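Local coordinates for protein putative hydrogenase (Pyrococcus furiosus, PDB 3LYU) that probably takes part in electron transfer as a flavin- and iron-sulfur-dependent oxidoreductase, this chain being one alpha-beta domain of it, at residues Q122-E125 / V126-Y130; V114-V117 / G118-K121. All coordinates share one frame; numbering follows the deposited sequence.

Contact 1: Q122-E125 / V126-Y130; sequences QVFE and VVKEY
K128 folds back over the preceding turn of helix 117-130 and brings its NZ against both the carboxylate of E125 and the ring of F124, an i to i+3 salt bridge with an aromatic ring beside it. The helix is the connection of a beta-alpha-beta unit, between strand 110-114 and the short strand 134-136, whose last two residues come from the C-terminal tag. K128 NZ lies 2.9 Å from E125 OE1 and comes down from above the carboxylate plane, about 40° out of it. Both side chains run alongside each other, pointing the same way; E125 bends at chi2 (-52°) to bring its carboxylate round to the lysine. F124, which also packs on P8 of a second subunit, crosses K128 at a slant. Its CE1 is 3.1 Å from K128 NZ, and the ammonium reaches the ring obliquely. Nearer the backbone, K128 CB sits over one ring face, displaced toward the rim, while E125 OE2 lies in the ring plane at the edge. K128 gets there by a strongly bent path: CG stands between the backbone N and the carbonyl carbon (chi1 59°), against the carbonyl oxygens of F124 and E125, and the chain turns again at each later torsion. The nearby lysine charge probably stabilises the ionised form of E125. K128 N also bonds to F124 O, one turn back. The valines face the protein interior: V123 and V126 pack on L95 and V99 of helix 84-104, and V127 on V111 of strand 110-114. Within the helix, V123 CG1 and V127 CG2 touch at 4.2 Å, one turn apart, beside the bond from V127 N to V123 O.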
loop_
_atom_site.group_PDB
_atom_site.type_symbol
_atom_site.label_atom_id
_atom_site.label_comp_id
_atom_site.label_asym_id
_atom_site.label_seq_id
_atom_site.Cartn_x
_atom_site.Cartn_y
_atom_site.Cartn_z
ATOM N N GLN B 122 4.668 14.488 -17.197
ATOM C CA GLN B 122 4.425 15.079 -18.517
ATOM C C GLN B 122 3.644 14.155 -19.450
ATOM O O GLN B 122 2.851 14.607 -20.280
ATOM C CB GLN B 122 5.754 15.477 -19.173
ATOM C CG GLN B 122 6.467 16.640 -18.480
ATOM C CD GLN B 122 7.617 17.208 -19.309
ATOM O OE1 GLN B 122 7.413 17.673 -20.439
ATOM N NE2 GLN B 122 8.835 17.173 -18.749
ATOM N N VAL B 123 3.881 12.859 -19.313
ATOM C CA VAL B 123 3.198 11.869 -20.126
ATOM C C VAL B 123 1.787 11.656 -19.598
ATOM O O VAL B 123 0.886 11.319 -20.358
ATOM C CB VAL B 123 3.957 10.516 -20.121
ATOM C CG1 VAL B 123 3.090 9.406 -20.710
ATOM C CG2 VAL B 123 5.257 10.658 -20.914
ATOM N N PHE B 124 1.597 11.858 -18.298
ATOM C CA PHE B 124 0.283 11.693 -17.693
ATOM C C PHE B 124 -0.657 12.806 -18.161
ATOM O O PHE B 124 -1.862 12.599 -18.323
ATOM C CB PHE B 124 0.414 11.691 -16.168
ATOM C CG PHE B 124 -0.894 11.856 -15.445
ATOM C CD1 PHE B 124 -1.361 13.125 -15.093
ATOM C CD2 PHE B 124 -1.670 10.752 -15.134
ATOM C CE1 PHE B 124 -2.585 13.287 -14.443
ATOM C CE2 PHE B 124 -2.896 10.906 -14.483
ATOM C CZ PHE B 124 -3.353 12.178 -14.139
ATOM N N GLU B 125 -0.091 13.983 -18.389
ATOM C CA GLU B 125 -0.868 15.127 -18.847
ATOM C C GLU B 125 -1.453 14.848 -20.238
ATOM O O GLU B 125 -2.597 15.199 -20.534
ATOM C CB GLU B 125 0.015 16.377 -18.910
ATOM C CG GLU B 125 0.855 16.637 -17.657
ATOM C CD GLU B 125 0.043 16.626 -16.363
ATOM O OE1 GLU B 125 -1.051 17.239 -16.333
ATOM O OE2 GLU B 125 0.511 16.012 -15.369
ATOM N N VAL B 126 -0.647 14.219 -21.086
ATOM C CA VAL B 126 -1.056 13.885 -22.439
ATOM C C VAL B 126 -2.130 12.804 -22.422
ATOM O O VAL B 126 -3.043 12.802 -23.253
ATOM C CB VAL B 126 0.156 13.386 -23.277
ATOM C CG1 VAL B 126 -0.304 12.925 -24.652
ATOM C CG2 VAL B 126 1.172 14.488 -23.414
ATOM N N VAL B 127 -2.023 11.892 -21.464
ATOM C CA VAL B 127 -2.966 10.789 -21.360
ATOM C C VAL B 127 -4.310 11.195 -20.783
ATOM O O VAL B 127 -5.348 10.789 -21.301
ATOM C CB VAL B 127 -2.375 9.642 -20.519
ATOM C CG1 VAL B 127 -3.351 8.508 -20.428
ATOM C CG2 VAL B 127 -1.105 9.156 -21.155
ATOM N N LYS B 128 -4.295 11.990 -19.716
ATOM C CA LYS B 128 -5.543 12.433 -19.098
ATOM C C LYS B 128 -6.303 13.260 -20.134
ATOM O O LYS B 128 -7.518 13.451 -20.046
ATOM C CB LYS B 128 -5.257 13.279 -17.850
ATOM C CG LYS B 128 -4.415 14.528 -18.116
ATOM C CD LYS B 128 -4.977 15.767 -17.402
ATOM C CE LYS B 128 -4.861 15.685 -15.884
ATOM N NZ LYS B 128 -3.523 16.121 -15.408
ATOM N N GLU B 129 -5.565 13.728 -21.131
ATOM C CA GLU B 129 -6.109 14.540 -22.206
ATOM C C GLU B 129 -7.046 13.755 -23.120
ATOM O O GLU B 129 -8.017 14.304 -23.637
ATOM C CB GLU B 129 -4.954 15.097 -23.038
ATOM C CG GLU B 129 -5.344 16.156 -24.065
ATOM C CD GLU B 129 -5.263 17.568 -23.506
ATOM O OE1 GLU B 129 -5.897 17.832 -22.460
ATOM O OE2 GLU B 129 -4.563 18.409 -24.113
ATOM N N TYR B 130 -6.749 12.470 -23.311
ATOM C CA TYR B 130 -7.538 11.607 -24.198
ATOM C C TYR B 130 -8.505 10.615 -23.550
ATOM O O TYR B 130 -9.189 9.871 -24.251
ATOM C CB TYR B 130 -6.596 10.842 -25.141
ATOM C CG TYR B 130 -5.854 11.744 -26.098
ATOM C CD1 TYR B 130 -4.922 12.670 -25.634
ATOM C CD2 TYR B 130 -6.131 11.717 -27.464
ATOM C CE1 TYR B 130 -4.292 13.548 -26.500
ATOM C CE2 TYR B 130 -5.508 12.589 -28.339
ATOM C CZ TYR B 130 -4.592 13.505 -27.852
ATOM O OH TYR B 130 -3.990 14.388 -28.720
#

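Contact 2: V114-V117 / G118-K121; sequences VGPV and GDQK
P116 O takes two backbone donors at the start of helix 117-130, where the chain leaves strand 110-114 of the parallel sheet and turns into the helix of the beta-alpha-beta unit. Q120 N reaches it at 3.1 Å in the carbonyl plane, with a C=O...N angle of 155°, whereas D119 N, at 3.0 Å, comes from above that plane. K121 N bonds only weakly to V117 O. Q120 folds back along the incoming loop: with CG anti to its own carbonyl carbon (chi1 -64°), the chain runs extended past P116 O, and CD packs 3.5 Å from G115 O, itself hydrogen-bonded to NE2 of H137, a residue of the C-terminal tag. An alanine in place of Q120 would probably open a gap beside the G115 and P116 carbonyls and cost M113 one of its packing partners. D119 turns its OD1 to S92 OG of helix 84-104, which holds it by a hydrogen bond. Across the subunit interface, P116 and V117 pack against T28 and L9 of a second subunit, and K121 NZ forms a salt bridge with E16 of a third. Near its root, the extended K121 chain passes V117 O, with CG 3.0 Å from that oxygen.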
loop_
_atom_site.group_PDB
_atom_site.type_symbol
_atom_site.label_atom_id
_atom_site.label_comp_id
_atom_site.label_asym_id
_atom_site.label_seq_id
_atom_site.Cartn_x
_atom_site.Cartn_y
_atom_site.Cartn_z
ATOM N N VAL B 114 7.220 3.472 -17.313
ATOM C CA VAL B 114 8.280 3.378 -16.323
ATOM C C VAL B 114 9.447 4.270 -16.790
ATOM O O VAL B 114 10.015 4.069 -17.850
ATOM C CB VAL B 114 8.729 1.891 -16.104
ATOM C CG1 VAL B 114 8.796 1.165 -17.428
ATOM C CG2 VAL B 114 10.087 1.839 -15.403
ATOM N N GLY B 115 9.761 5.281 -15.994
ATOM C CA GLY B 115 10.842 6.194 -16.307
ATOM C C GLY B 115 10.905 7.264 -15.228
ATOM O O GLY B 115 10.154 7.180 -14.252
ATOM N N PRO B 116 11.778 8.281 -15.355
ATOM C CA PRO B 116 11.826 9.309 -14.307
ATOM C C PRO B 116 10.451 9.882 -14.029
ATOM O O PRO B 116 9.614 9.979 -14.936
ATOM C CB PRO B 116 12.818 10.347 -14.853
ATOM C CG PRO B 116 12.903 10.050 -16.327
ATOM C CD PRO B 116 12.769 8.551 -16.409
ATOM N N VAL B 117 10.223 10.240 -12.765
ATOM C CA VAL B 117 8.939 10.770 -12.313
ATOM C C VAL B 117 8.574 12.104 -12.968
ATOM O O VAL B 117 7.426 12.540 -12.931
ATOM C CB VAL B 117 8.922 10.887 -10.762
ATOM C CG1 VAL B 117 9.957 11.887 -10.304
ATOM C CG2 VAL B 117 7.528 11.258 -10.276
ATOM N N GLY B 118 9.559 12.736 -13.589
ATOM C CA GLY B 118 9.316 14.004 -14.254
ATOM C C GLY B 118 8.720 13.816 -15.634
ATOM O O GLY B 118 8.046 14.699 -16.161
ATOM N N ASP B 119 8.986 12.658 -16.225
ATOM C CA ASP B 119 8.466 12.333 -17.541
ATOM C C ASP B 119 7.135 11.637 -17.368
ATOM O O ASP B 119 6.280 11.710 -18.249
ATOM C CB ASP B 119 9.426 11.414 -18.295
ATOM C CG ASP B 119 10.700 12.108 -18.679
ATOM O OD1 ASP B 119 10.616 13.169 -19.320
ATOM O OD2 ASP B 119 11.784 11.600 -18.344
ATOM N N GLN B 120 6.968 10.955 -16.237
ATOM C CA GLN B 120 5.717 10.261 -15.961
ATOM C C GLN B 120 4.625 11.296 -15.783
ATOM O O GLN B 120 3.475 11.066 -16.126
ATOM C CB GLN B 120 5.843 9.406 -14.705
ATOM C CG GLN B 120 6.851 8.304 -14.845
ATOM C CD GLN B 120 6.696 7.270 -13.781
ATOM O OE1 GLN B 120 6.918 7.536 -12.604
ATOM N NE2 GLN B 120 6.299 6.076 -14.181
ATOM N N LYS B 121 4.998 12.444 -15.243
ATOM C CA LYS B 121 4.059 13.523 -15.052
ATOM C C LYS B 121 3.667 14.104 -16.405
ATOM O O LYS B 121 2.482 14.201 -16.726
ATOM C CB LYS B 121 4.684 14.621 -14.201
ATOM C CG LYS B 121 4.909 14.251 -12.757
ATOM C CD LYS B 121 5.374 15.483 -12.006
ATOM C CE LYS B 121 5.446 15.234 -10.519
ATOM N NZ LYS B 121 5.856 16.478 -9.801
#

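In the fold
Contacts 1 and 2 follow one another along helix 117-130, their centres about 12 Å apart. Contact 2 lies nearer the middle of the chain, about 10 Å from its centre against 13 Å, and joins the end of strand 110-114 to the first turn of the helix. Its chemistry is that of a helix start, with backbone carbonyls as the main acceptors. Contact 1 lies wholly within the later turns, combining a charged outer side with buried valines. Both lean on helix 84-104, through S92 in contact 2 and L95 and V99 in contact 1, and both touch P8 of the second subunit.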